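Local coordinates for V-type ATP synthase alpha chain (PDB 5BN3), which is the A subunit of an archaeal V-type rotary ATPase or ATP synthase and holds adenosine-5'-diphosphate in its P-loop nucleotide-binding domain, at residues A[222-225]-A[226-229]; A[386-389]-A[390-393]; A[416-419]-A[420-423]; A[403-406]-A[407-410]. All blocks are in the same frame, centred on the assembly; numbering follows the deposited sequence.

Contact 1: residues A[222-225]-A[226-229]; sequences PGPF and GSGK. With ADP (adenosine-5'-diphosphate), chain C.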
ATOM      1  N   PRO A 222      21.786  -3.258   9.110  1.00 27.94           N
ATOM      2  CA  PRO A 222      20.814  -2.360   8.481  1.00 29.25           C
ATOM      3  C   PRO A 222      20.463  -1.193   9.393  1.00 30.53           C
ATOM      4  O   PRO A 222      20.473  -1.339  10.620  1.00 31.68           O
ATOM      5  CB  PRO A 222      19.591  -3.257   8.287  1.00 30.61           C
ATOM      6  CG  PRO A 222      19.665  -4.218   9.434  1.00 35.84           C
ATOM      7  CD  PRO A 222      21.140  -4.443   9.704  1.00 24.13           C
ATOM      8  N   GLY A 223      20.160  -0.047   8.791  1.00 30.80           N
ATOM      9  CA  GLY A 223      19.760   1.133   9.534  1.00 30.32           C
ATOM     10  C   GLY A 223      19.323   2.233   8.587  1.00 32.84           C
ATOM     11  O   GLY A 223      19.685   2.221   7.413  1.00 28.54           O
ATOM     12  N   PRO A 224      18.525   3.187   9.085  1.00 31.48           N
ATOM     13  CA  PRO A 224      18.154   4.349   8.269  1.00 30.06           C
ATOM     14  C   PRO A 224      19.352   5.274   8.100  1.00 30.97           C
ATOM     15  O   PRO A 224      20.377   5.050   8.750  1.00 29.74           O
ATOM     16  CB  PRO A 224      17.075   5.038   9.112  1.00 34.06           C
ATOM     17  CG  PRO A 224      17.367   4.608  10.519  1.00 34.56           C
ATOM     18  CD  PRO A 224      17.877   3.198  10.409  1.00 27.84           C
ATOM     19  N   PHE A 225      19.246   6.292   7.250  1.00 29.59           N
ATOM     20  CA  PHE A 225      20.371   7.209   7.075  1.00 33.26           C
ATOM     21  C   PHE A 225      20.701   7.946   8.374  1.00 38.36           C
ATOM     22  O   PHE A 225      19.803   8.372   9.103  1.00 31.27           O
ATOM     23  CB  PHE A 225      20.155   8.185   5.901  1.00 28.50           C
ATOM     24  CG  PHE A 225      19.093   9.229   6.135  1.00 30.03           C
ATOM     25  CD1 PHE A 225      19.390  10.416   6.797  1.00 31.66           C
ATOM     26  CD2 PHE A 225      17.811   9.049   5.641  1.00 30.52           C
ATOM     27  CE1 PHE A 225      18.416  11.382   6.995  1.00 36.23           C
ATOM     28  CE2 PHE A 225      16.833  10.009   5.834  1.00 33.01           C
ATOM     29  CZ  PHE A 225      17.136  11.179   6.511  1.00 32.51           C
ATOM     30  N   GLY A 226      21.990   8.063   8.672  1.00 29.88           N
ATOM     31  CA  GLY A 226      22.434   8.763   9.866  1.00 32.83           C
ATOM     32  C   GLY A 226      22.422   7.929  11.137  1.00 31.90           C
ATOM     33  O   GLY A 226      22.700   8.447  12.218  1.00 31.98           O
ATOM     34  N   SER A 227      22.112   6.641  11.020  1.00 29.09           N
ATOM     35  CA  SER A 227      22.036   5.781  12.203  1.00 27.05           C
ATOM     36  C   SER A 227      23.397   5.237  12.648  1.00 39.54           C
ATOM     37  O   SER A 227      23.553   4.816  13.796  1.00 31.00           O
ATOM     38  CB  SER A 227      21.028   4.645  12.002  1.00 31.05           C
ATOM     39  OG  SER A 227      21.418   3.774  10.959  1.00 30.62           O
ATOM     40  N   GLY A 228      24.380   5.240  11.749  1.00 28.47           N
ATOM     41  CA  GLY A 228      25.745   4.925  12.145  1.00 28.60           C
ATOM     42  C   GLY A 228      26.417   3.712  11.521  1.00 36.62           C
ATOM     43  O   GLY A 228      27.416   3.232  12.058  1.00 31.77           O
ATOM     44  N   LYS A 229      25.889   3.228  10.397  1.00 30.99           N
ATOM     45  CA  LYS A 229      26.448   2.059   9.709  1.00 35.23           C
ATOM     46  C   LYS A 229      27.913   2.244   9.334  1.00 24.72           C
ATOM     47  O   LYS A 229      28.747   1.373   9.589  1.00 30.79           O
ATOM     48  CB  LYS A 229      25.690   1.790   8.406  1.00 31.69           C
ATOM     49  CG  LYS A 229      24.269   1.306   8.530  1.00 61.97           C
ATOM     50  CD  LYS A 229      23.685   1.192   7.133  1.00 38.51           C
ATOM     51  CE  LYS A 229      22.593   2.212   6.892  1.00 41.49           C
ATOM     52  NZ  LYS A 229      22.955   3.623   7.172  1.00 28.74           N
TER
HETATM   53  PB  ADP C 601      25.073   6.085   8.245  1.00 30.00           P
HETATM   54  O1B ADP C 601      24.211   5.034   8.892  1.00 28.44           O
HETATM   55  O2B ADP C 601      26.312   5.556   7.576  1.00 25.84           O
HETATM   56  O3B ADP C 601      24.293   7.079   7.424  1.00 29.94           O
HETATM   57  PA  ADP C 601      27.131   7.345   9.817  1.00 31.29           P
HETATM   58  O1A ADP C 601      27.964   6.120  10.056  1.00 33.38           O
HETATM   59  O2A ADP C 601      27.564   8.355   8.786  1.00 31.11           O
HETATM   60  O3A ADP C 601      25.602   6.912   9.529  1.00 29.81           O
HETATM   61  O5' ADP C 601      26.964   8.103  11.227  1.00 32.13           O
HETATM   62  C5' ADP C 601      26.055   9.197  11.343  1.00 33.85           C
HETATM   63  C4' ADP C 601      26.517  10.145  12.444  1.00 37.18           C
HETATM   64  O4' ADP C 601      26.534   9.470  13.708  1.00 36.24           O
HETATM   65  C3' ADP C 601      27.925  10.631  12.151  1.00 41.57           C
HETATM   66  O3' ADP C 601      27.947  12.061  12.179  1.00 46.11           O
HETATM   67  C2' ADP C 601      28.776  10.057  13.263  1.00 46.56           C
HETATM   68  O2' ADP C 601      29.706  11.021  13.758  1.00 68.69           O
HETATM   69  C1' ADP C 601      27.797   9.648  14.350  1.00 33.82           C
HETATM   70  N9  ADP C 601      28.245   8.380  14.973  1.00 38.00           N
HETATM   71  C8  ADP C 601      27.924   7.138  14.566  1.00 35.07           C
HETATM   72  N7  ADP C 601      28.505   6.201  15.357  1.00 32.95           N
HETATM   73  C5  ADP C 601      29.214   6.850  16.301  1.00 39.51           C
HETATM   74  C6  ADP C 601      30.065   6.463  17.450  1.00 33.84           C
HETATM   75  N6  ADP C 601      30.277   5.158  17.761  1.00 35.37           N
HETATM   76  N1  ADP C 601      30.614   7.462  18.177  1.00 36.50           N
HETATM   77  C2  ADP C 601      30.409   8.761  17.880  1.00 44.31           C
HETATM   78  N3  ADP C 601      29.651   9.181  16.852  1.00 40.99           N
HETATM   79  C4  ADP C 601      29.037   8.287  16.043  1.00 40.18           C

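Contact 2: residues A[386-389]-A[390-393]; sequences FSEP and VTQN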
ATOM      1  N   PHE A 386      12.732  -2.087   7.807  1.00 31.66           N
ATOM      2  CA  PHE A 386      13.490  -3.339   7.742  1.00 34.94           C
ATOM      3  C   PHE A 386      12.760  -4.451   6.976  1.00 35.72           C
ATOM      4  O   PHE A 386      13.362  -5.462   6.624  1.00 31.99           O
ATOM      5  CB  PHE A 386      13.840  -3.842   9.155  1.00 31.83           C
ATOM      6  CG  PHE A 386      14.949  -3.067   9.839  1.00 37.58           C
ATOM      7  CD1 PHE A 386      15.353  -1.823   9.374  1.00 47.19           C
ATOM      8  CD2 PHE A 386      15.590  -3.598  10.951  1.00 51.63           C
ATOM      9  CE1 PHE A 386      16.370  -1.120  10.010  1.00 40.20           C
ATOM     10  CE2 PHE A 386      16.608  -2.903  11.587  1.00 60.07           C
ATOM     11  CZ  PHE A 386      16.996  -1.661  11.116  1.00 37.26           C
ATOM     12  N   SER A 387      11.469  -4.268   6.717  1.00 28.95           N
ATOM     13  CA  SER A 387      10.668  -5.312   6.072  1.00 29.47           C
ATOM     14  C   SER A 387      10.932  -5.437   4.567  1.00 35.34           C
ATOM     15  O   SER A 387      10.319  -6.263   3.887  1.00 46.90           O
ATOM     16  CB  SER A 387       9.177  -5.075   6.322  1.00 39.69           C
ATOM     17  OG  SER A 387       8.704  -3.965   5.581  1.00 54.64           O
ATOM     18  N   GLU A 388      11.860  -4.632   4.061  1.00 41.18           N
ATOM     19  CA  GLU A 388      12.163  -4.587   2.631  1.00 36.67           C
ATOM     20  C   GLU A 388      13.043  -5.773   2.190  1.00 38.85           C
ATOM     21  O   GLU A 388      13.703  -6.395   3.025  1.00 28.96           O
ATOM     22  CB  GLU A 388      12.799  -3.230   2.293  1.00 31.58           C
ATOM     23  CG  GLU A 388      14.135  -2.973   2.962  1.00 33.10           C
ATOM     24  CD  GLU A 388      15.297  -3.418   2.107  1.00 45.46           C
ATOM     25  OE1 GLU A 388      16.412  -3.566   2.650  1.00 36.94           O
ATOM     26  OE2 GLU A 388      15.100  -3.608   0.886  1.00 36.64           O
ATOM     27  N   PRO A 389      13.031  -6.103   0.881  1.00 36.14           N
ATOM     28  CA  PRO A 389      13.670  -7.329   0.374  1.00 33.47           C
ATOM     29  C   PRO A 389      15.166  -7.486   0.665  1.00 30.55           C
ATOM     30  O   PRO A 389      15.582  -8.597   1.000  1.00 32.18           O
ATOM     31  CB  PRO A 389      13.456  -7.232  -1.141  1.00 37.59           C
ATOM     32  CG  PRO A 389      12.223  -6.428  -1.290  1.00 41.90           C
ATOM     33  CD  PRO A 389      12.286  -5.406  -0.185  1.00 37.80           C
ATOM     34  N   VAL A 390      15.961  -6.430   0.513  1.00 28.58           N
ATOM     35  CA  VAL A 390      17.403  -6.548   0.738  1.00 29.33           C
ATOM     36  C   VAL A 390      17.708  -6.965   2.176  1.00 28.99           C
ATOM     37  O   VAL A 390      18.472  -7.901   2.410  1.00 28.18           O
ATOM     38  CB  VAL A 390      18.151  -5.243   0.392  1.00 35.91           C
ATOM     39  CG1 VAL A 390      19.651  -5.435   0.535  1.00 34.47           C
ATOM     40  CG2 VAL A 390      17.822  -4.808  -1.023  1.00 38.81           C
ATOM     41  N   THR A 391      17.100  -6.274   3.136  1.00 30.20           N
ATOM     42  CA  THR A 391      17.292  -6.609   4.543  1.00 25.36           C
ATOM     43  C   THR A 391      16.794  -8.019   4.844  1.00 24.16           C
ATOM     44  O   THR A 391      17.498  -8.812   5.465  1.00 31.24           O
ATOM     45  CB  THR A 391      16.551  -5.622   5.466  1.00 31.14           C
ATOM     46  OG1 THR A 391      17.000  -4.286   5.207  1.00 32.34           O
ATOM     47  CG2 THR A 391      16.818  -5.964   6.920  1.00 29.53           C
ATOM     48  N   GLN A 392      15.579  -8.332   4.400  1.00 29.52           N
ATOM     49  CA  GLN A 392      14.965  -9.619   4.718  1.00 31.75           C
ATOM     50  C   GLN A 392      15.684 -10.804   4.081  1.00 32.06           C
ATOM     51  O   GLN A 392      15.873 -11.832   4.729  1.00 28.28           O
ATOM     52  CB  GLN A 392      13.475  -9.617   4.356  1.00 27.77           C
ATOM     53  CG  GLN A 392      12.630  -8.744   5.279  1.00 27.95           C
ATOM     54  CD  GLN A 392      12.819  -9.104   6.740  1.00 36.50           C
ATOM     55  OE1 GLN A 392      12.897 -10.279   7.091  1.00 35.15           O
ATOM     56  NE2 GLN A 392      12.916  -8.092   7.598  1.00 33.55           N
ATOM     57  N   ASN A 393      16.080 -10.666   2.818  1.00 29.19           N
ATOM     58  CA  ASN A 393      16.880 -11.704   2.167  1.00 32.97           C
ATOM     59  C   ASN A 393      18.206 -11.933   2.885  1.00 31.67           C
ATOM     60  O   ASN A 393      18.620 -13.075   3.096  1.00 33.07           O
ATOM     61  CB  ASN A 393      17.157 -11.342   0.703  1.00 31.88           C
ATOM     62  CG  ASN A 393      15.942 -11.516  -0.185  1.00 36.45           C
ATOM     63  OD1 ASN A 393      14.986 -12.204   0.174  1.00 41.97           O
ATOM     64  ND2 ASN A 393      15.981 -10.902  -1.363  1.00 44.55           N
TER

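Contact 3: residues A[416-419]-A[420-423]; sequences AINY and LISY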
ATOM      1  N   ALA A 416      24.122   2.834  17.834  1.00 33.57           N
ATOM      2  CA  ALA A 416      22.671   2.784  17.994  1.00 35.58           C
ATOM      3  C   ALA A 416      22.101   1.381  17.795  1.00 35.25           C
ATOM      4  O   ALA A 416      21.092   1.209  17.112  1.00 36.68           O
ATOM      5  CB  ALA A 416      22.006   3.765  17.047  1.00 32.54           C
ATOM      6  N   ILE A 417      22.737   0.387  18.408  1.00 33.58           N
ATOM      7  CA  ILE A 417      22.288  -0.998  18.298  1.00 31.87           C
ATOM      8  C   ILE A 417      21.007  -1.237  19.099  1.00 44.29           C
ATOM      9  O   ILE A 417      20.973  -1.007  20.310  1.00 34.08           O
ATOM     10  CB  ILE A 417      23.375  -1.976  18.796  1.00 33.49           C
ATOM     11  CG1 ILE A 417      24.605  -1.931  17.881  1.00 38.05           C
ATOM     12  CG2 ILE A 417      22.831  -3.391  18.868  1.00 33.26           C
ATOM     13  CD1 ILE A 417      24.391  -2.589  16.526  1.00 40.03           C
ATOM     14  N   ASN A 418      19.956  -1.690  18.419  1.00 31.40           N
ATOM     15  CA  ASN A 418      18.723  -2.111  19.082  1.00 40.20           C
ATOM     16  C   ASN A 418      18.951  -3.451  19.778  1.00 39.49           C
ATOM     17  O   ASN A 418      18.966  -4.499  19.131  1.00 37.39           O
ATOM     18  CB  ASN A 418      17.587  -2.216  18.054  1.00 43.19           C
ATOM     19  CG  ASN A 418      16.229  -2.484  18.687  1.00 35.96           C
ATOM     20  OD1 ASN A 418      16.102  -3.279  19.619  1.00 40.07           O
ATOM     21  ND2 ASN A 418      15.201  -1.822  18.169  1.00 41.18           N
ATOM     22  N   TYR A 419      19.118  -3.411  21.098  1.00 32.21           N
ATOM     23  CA  TYR A 419      19.472  -4.598  21.875  1.00 32.79           C
ATOM     24  C   TYR A 419      18.307  -5.555  22.127  1.00 36.80           C
ATOM     25  O   TYR A 419      18.477  -6.588  22.777  1.00 45.24           O
ATOM     26  CB  TYR A 419      20.115  -4.186  23.205  1.00 40.52           C
ATOM     27  CG  TYR A 419      19.409  -3.048  23.907  1.00 37.57           C
ATOM     28  CD1 TYR A 419      18.237  -3.265  24.615  1.00 44.58           C
ATOM     29  CD2 TYR A 419      19.927  -1.762  23.873  1.00 33.85           C
ATOM     30  CE1 TYR A 419      17.595  -2.232  25.259  1.00 43.34           C
ATOM     31  CE2 TYR A 419      19.291  -0.723  24.515  1.00 39.63           C
ATOM     32  CZ  TYR A 419      18.126  -0.967  25.208  1.00 37.75           C
ATOM     33  OH  TYR A 419      17.479   0.060  25.852  1.00 49.11           O
ATOM     34  N   LEU A 420      17.128  -5.215  21.614  1.00 43.72           N
ATOM     35  CA  LEU A 420      15.965  -6.089  21.736  1.00 37.67           C
ATOM     36  C   LEU A 420      15.693  -6.825  20.428  1.00 44.30           C
ATOM     37  O   LEU A 420      15.200  -7.953  20.428  1.00 52.64           O
ATOM     38  CB  LEU A 420      14.730  -5.284  22.148  1.00 42.11           C
ATOM     39  CG  LEU A 420      14.787  -4.603  23.517  1.00 50.99           C
ATOM     40  CD1 LEU A 420      13.454  -3.962  23.862  1.00 54.31           C
ATOM     41  CD2 LEU A 420      15.184  -5.601  24.582  1.00 51.10           C
ATOM     42  N   ILE A 421      16.030  -6.173  19.321  1.00 35.86           N
ATOM     43  CA  ILE A 421      15.769  -6.697  17.985  1.00 44.12           C
ATOM     44  C   ILE A 421      16.993  -7.416  17.402  1.00 31.10           C
ATOM     45  O   ILE A 421      16.863  -8.423  16.698  1.00 36.43           O
ATOM     46  CB  ILE A 421      15.308  -5.553  17.053  1.00 45.01           C
ATOM     47  CG1 ILE A 421      13.907  -5.078  17.456  1.00 49.18           C
ATOM     48  CG2 ILE A 421      15.326  -5.983  15.603  1.00 58.14           C
ATOM     49  CD1 ILE A 421      12.863  -6.174  17.427  1.00 61.12           C
ATOM     50  N   SER A 422      18.183  -6.909  17.708  1.00 32.95           N
ATOM     51  CA  SER A 422      19.421  -7.536  17.244  1.00 31.99           C
ATOM     52  C   SER A 422      19.576  -8.946  17.810  1.00 44.24           C
ATOM     53  O   SER A 422      18.999  -9.275  18.848  1.00 41.35           O
ATOM     54  CB  SER A 422      20.635  -6.686  17.627  1.00 33.53           C
ATOM     55  OG  SER A 422      20.568  -5.407  17.022  1.00 32.50           O
ATOM     56  N   TYR A 423      20.351  -9.776  17.113  1.00 28.44           N
ATOM     57  CA  TYR A 423      20.597 -11.148  17.539  1.00 32.14           C
ATOM     58  C   TYR A 423      21.898 -11.690  16.966  1.00 36.54           C
ATOM     59  O   TYR A 423      22.415 -11.172  15.975  1.00 34.02           O
ATOM     60  CB  TYR A 423      19.435 -12.069  17.128  1.00 36.10           C
ATOM     61  CG  TYR A 423      19.212 -12.196  15.634  1.00 32.71           C
ATOM     62  CD1 TYR A 423      20.022 -13.012  14.851  1.00 30.63           C
ATOM     63  CD2 TYR A 423      18.173 -11.525  15.015  1.00 32.14           C
ATOM     64  CE1 TYR A 423      19.817 -13.131  13.497  1.00 33.62           C
ATOM     65  CE2 TYR A 423      17.954 -11.647  13.660  1.00 33.44           C
ATOM     66  CZ  TYR A 423      18.781 -12.449  12.909  1.00 30.70           C
ATOM     67  OH  TYR A 423      18.576 -12.576  11.558  1.00 34.15           O
TER

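Contact 4: residues A[403-406]-A[407-410]; sequences ALDS and KLAY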
ATOM      1  N   ALA A 403      21.230  -4.572  14.288  1.00 29.33           N
ATOM      2  CA  ALA A 403      20.236  -3.591  13.846  1.00 30.92           C
ATOM      3  C   ALA A 403      20.440  -2.213  14.457  1.00 35.03           C
ATOM      4  O   ALA A 403      20.516  -2.068  15.679  1.00 31.86           O
ATOM      5  CB  ALA A 403      18.837  -4.088  14.153  1.00 32.00           C
ATOM      6  N   LEU A 404      20.497  -1.195  13.604  1.00 26.33           N
ATOM      7  CA  LEU A 404      20.653   0.173  14.080  1.00 29.90           C
ATOM      8  C   LEU A 404      19.291   0.854  14.221  1.00 35.67           C
ATOM      9  O   LEU A 404      18.384   0.623  13.421  1.00 36.98           O
ATOM     10  CB  LEU A 404      21.584   0.964  13.161  1.00 29.86           C
ATOM     11  CG  LEU A 404      23.009   0.409  13.116  1.00 36.11           C
ATOM     12  CD1 LEU A 404      23.893   1.224  12.191  1.00 36.05           C
ATOM     13  CD2 LEU A 404      23.604   0.378  14.514  1.00 34.21           C
ATOM     14  N   ASP A 405      19.156   1.688  15.246  1.00 33.82           N
ATOM     15  CA  ASP A 405      17.846   2.195  15.642  1.00 36.16           C
ATOM     16  C   ASP A 405      17.749   3.721  15.597  1.00 33.62           C
ATOM     17  O   ASP A 405      18.579   4.423  16.179  1.00 33.84           O
ATOM     18  CB  ASP A 405      17.514   1.674  17.042  1.00 41.49           C
ATOM     19  CG  ASP A 405      16.090   1.958  17.446  1.00 58.72           C
ATOM     20  OD1 ASP A 405      15.182   1.227  16.995  1.00 76.76           O
ATOM     21  OD2 ASP A 405      15.879   2.904  18.228  1.00 72.15           O
ATOM     22  N   SER A 406      16.728   4.222  14.902  1.00 35.78           N
ATOM     23  CA  SER A 406      16.490   5.658  14.768  1.00 45.61           C
ATOM     24  C   SER A 406      16.387   6.364  16.112  1.00 36.98           C
ATOM     25  O   SER A 406      16.941   7.447  16.293  1.00 35.35           O
ATOM     26  CB  SER A 406      15.200   5.911  13.988  1.00 47.88           C
ATOM     27  OG  SER A 406      15.305   5.457  12.655  1.00 71.77           O
ATOM     28  N   LYS A 407      15.668   5.748  17.044  1.00 35.36           N
ATOM     29  CA  LYS A 407      15.413   6.349  18.348  1.00 41.73           C
ATOM     30  C   LYS A 407      16.692   6.562  19.159  1.00 36.65           C
ATOM     31  O   LYS A 407      16.848   7.586  19.824  1.00 40.37           O
ATOM     32  CB  LYS A 407      14.408   5.502  19.140  1.00 41.26           C
ATOM     33  CG  LYS A 407      13.009   5.430  18.525  1.00 65.93           C
ATOM     34  CD  LYS A 407      12.865   4.300  17.500  1.00 90.91           C
ATOM     35  CE  LYS A 407      12.682   2.936  18.162  1.00 93.81           C
ATOM     36  NZ  LYS A 407      12.489   1.842  17.163  1.00 82.51           N
ATOM     37  N   LEU A 408      17.604   5.597  19.099  1.00 36.10           N
ATOM     38  CA  LEU A 408      18.891   5.717  19.780  1.00 31.89           C
ATOM     39  C   LEU A 408      19.777   6.768  19.110  1.00 33.33           C
ATOM     40  O   LEU A 408      20.363   7.611  19.783  1.00 34.57           O
ATOM     41  CB  LEU A 408      19.602   4.361  19.819  1.00 33.78           C
ATOM     42  CG  LEU A 408      18.916   3.277  20.656  1.00 46.19           C
ATOM     43  CD1 LEU A 408      19.583   1.931  20.451  1.00 37.51           C
ATOM     44  CD2 LEU A 408      18.935   3.656  22.127  1.00 44.25           C
ATOM     45  N   ALA A 409      19.867   6.715  17.784  1.00 37.64           N
ATOM     46  CA  ALA A 409      20.652   7.690  17.029  1.00 38.55           C
ATOM     47  C   ALA A 409      20.134   9.107  17.268  1.00 31.47           C
ATOM     48  O   ALA A 409      20.916  10.050  17.404  1.00 35.17           O
ATOM     49  CB  ALA A 409      20.622   7.354  15.548  1.00 39.97           C
ATOM     50  N   TYR A 410      18.810   9.235  17.310  1.00 34.72           N
ATOM     51  CA  TYR A 410      18.118  10.488  17.606  1.00 38.18           C
ATOM     52  C   TYR A 410      18.692  11.182  18.840  1.00 35.73           C
ATOM     53  O   TYR A 410      18.967  12.385  18.816  1.00 35.71           O
ATOM     54  CB  TYR A 410      16.626  10.185  17.807  1.00 41.91           C
ATOM     55  CG  TYR A 410      15.718  11.376  18.016  1.00 53.95           C
ATOM     56  CD1 TYR A 410      15.250  12.117  16.937  1.00 49.93           C
ATOM     57  CD2 TYR A 410      15.290  11.733  19.289  1.00 42.35           C
ATOM     58  CE1 TYR A 410      14.403  13.196  17.123  1.00 45.14           C
ATOM     59  CE2 TYR A 410      14.442  12.810  19.484  1.00 53.77           C
ATOM     60  CZ  TYR A 410      14.004  13.538  18.398  1.00 56.72           C
ATOM     61  OH  TYR A 410      13.164  14.610  18.585  1.00 50.69           O
TER

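Contact 1: residues A[222-225]-A[226-229]
Ser227 and Lys229 both turn their side chains back onto the carbonyl of Pro224 inside a P-loop (Walker A motif) that links strand 218-222 to helix 229-239. Ser227 OG lies between its own backbone N and carbonyl carbon (chi1 64°), which brings it to Pro224 O at 2.8 Å, in the carbonyl plane. Ser227 N reaches Pro224 O from above that plane at 3.3 Å, closing a type II beta turn from Pro224 to Ser227. The serine also lies alongside the proline ring, and its OG sits against Gly223 CA. Gly226, with the positive phi (83°) of the third position of the turn, donates from N to ADP O3B at 2.8 Å, with an N-H...O angle of 160°. Lys229 starts the helix, and its chain, bent at chi3 and chi4, passes Gly223, Lys229 CE being 3.0 Å from Gly223 O. Its ammonium group thus lies between the loop and the phosphate, with a weak bond to Pro224 O. Tyr297 of the NEQ263 chain is hydrogen-bonded to Gly223 O. Three nitrogens grip one beta-phosphate oxygen: ADP O1B is 2.9 Å from Gly228 N, 2.9 Å from Lys229 N and 2.6 Å from Lys229 NZ.

Contact 2: residues A[386-389]-A[390-393]
Backbone bonds from Gln392 N to Glu388 O (3.0 Å) and from Asn393 N to Pro389 O (2.8 Å) set the first turn of helix 389-395, with Glu388 at its N-cap. The Glu388 side chain folds back over that turn: CG lies between the backbone N and carbonyl carbon (chi1 64°), and a second bend at chi2 carries the carboxylate over the open amides. Glu388 OE2 takes Val390 N at 3.0 Å, from above the carboxylate plane. Glu388 OE1 has two donors on the same face of that plane, Thr391 N at 2.8 Å and Thr391 OG1 at 2.7 Å, the hydroxyl arriving on the anti side. Three bonds therefore fix the rotation of the carboxylate, and its charge would be favoured by the helix N-terminus. Gln392, bent at chi2, reaches back past the cap: Gln392 NE2 donates to Phe386 O at 2.8 Å, nearly in its own amide plane but well above that of the carbonyl. A dioxane molecule also accepts from NE2. Val390 packs on Val379 of strand 370-379 and on Ala326 of helix 322-335, while Asn393 meets helix 349-357 at Leu349, Leu350 and Leu353.

Contact 3: residues A[416-419]-A[420-423]
Asn418 OD1 faces the amides of Leu420 and Ile421 and accepts from both. The Leu420 N bond, 3.0 Å to Asn418 OD1, lies in the carbonyl plane of the side-chain amide; Ile421 N comes to Asn418 OD1 from above that plane at 2.9 Å. With CG anti to the backbone N (chi1 -173°), the amide group swings forward over the following residues, and its carbon and nitrogen cross the CB and CG1 of Ile421 obliquely, Asn418 CG being 3.6 Å from Ile421 CB. Asn418 O also has two firm donors, Ser422 N at 2.9 Å and Ser422 OG at 2.8 Å, the hydroxyl from above the carbonyl plane; Ile421 N adds a weak third. The side chain accepting from the amides two and three residues ahead forms an Asx turn, here within the loop that joins helix 406-410 to strand 423-424 of the nucleotide-binding domain. Beside it, the Tyr419 ring and the Leu420 side chain run alongside each other in the same direction, with Tyr419 CD1 3.8 Å from Leu420 CD2. The methyl CG2 of Ile417 rests 3.5 Å from Ser422 OG. Farther out, Asp405 OD1 accepts from Asn418 ND2, which together with the two donors on Asn418 OD1 is consistent with the modelled orientation of the amide. Ser422 OG is hydrogen-bonded to Ala403 N, and Tyr419 packs on Leu452 of helix 441-458 and on Arg485 and Leu489 of helix 472-489.

Contact 4: residues A[403-406]-A[407-410]
Asp405 and Lys407 meet in a salt bridge at the start of helix 406-410, their side chains crossing at a slant. Lys407 NZ donates to Asp405 OD1 at 2.8 Å, on the syn lone pair of that oxygen, the one on the side of the other carboxylate oxygen. Two consecutive bends, at chi2 (87°) and chi3 (78°), loop the lysine back over the aspartate, so that Lys407 CE also lies close to both oxygens, 3.2 Å from Asp405 OD2. Among the hydrogen bonds of the side chains, Asp405 OD2 serves the helix: it takes Lys407 N at 3.1 Å and Leu408 N at 3.3 Å, both weak, the former with an N-H...O angle of only 121°. The carboxylate is thus divided, with one oxygen over the helix amides and the other turned to the lysine; OD1 has Asn418 as a second partner. The lysine and the helix N-terminus would both favour a charged aspartate. The backbone bonds are firmer: Asp405 O receives Ala409 N at 3.1 Å, and Ser406 O receives Tyr410 N at 2.8 Å. Apolar contact is slight, with Leu408 CD1 resting 4.0 Å from Asp405 CB. Beyond the two segments, Tyr410 packs on Leu321 of the NEQ263 chain. Asp405 is a helix N-cap, its backbone carbonyl opening the first turn while its side chain covers the amides of Lys407 and Leu408.

In the fold
All four contacts lie in the nucleotide-binding domain, and contact 1 alone among them holds hydrogen bonds to ADP. Contact 4 is its close neighbour, with centres about 8 Å apart: Pro222 O and Leu404 N, 3.0 Å apart, are probably hydrogen-bonded, and Leu404 CD1 lies against the backbone N of Lys229. Contact 3, about 9 Å from contact 4 between centres, is joined to it by probable backbone bonds, Asp405 N to Ala416 O (2.7 Å) and Asn418 N to Ala403 O (2.8 Å). Contact 2 reaches contacts 1 and 4 through Phe386, whose CZ is 3.5 Å from both Pro222 O and Leu404 O; the Phe386 side chain remains about 10 Å from ADP between nearest atoms.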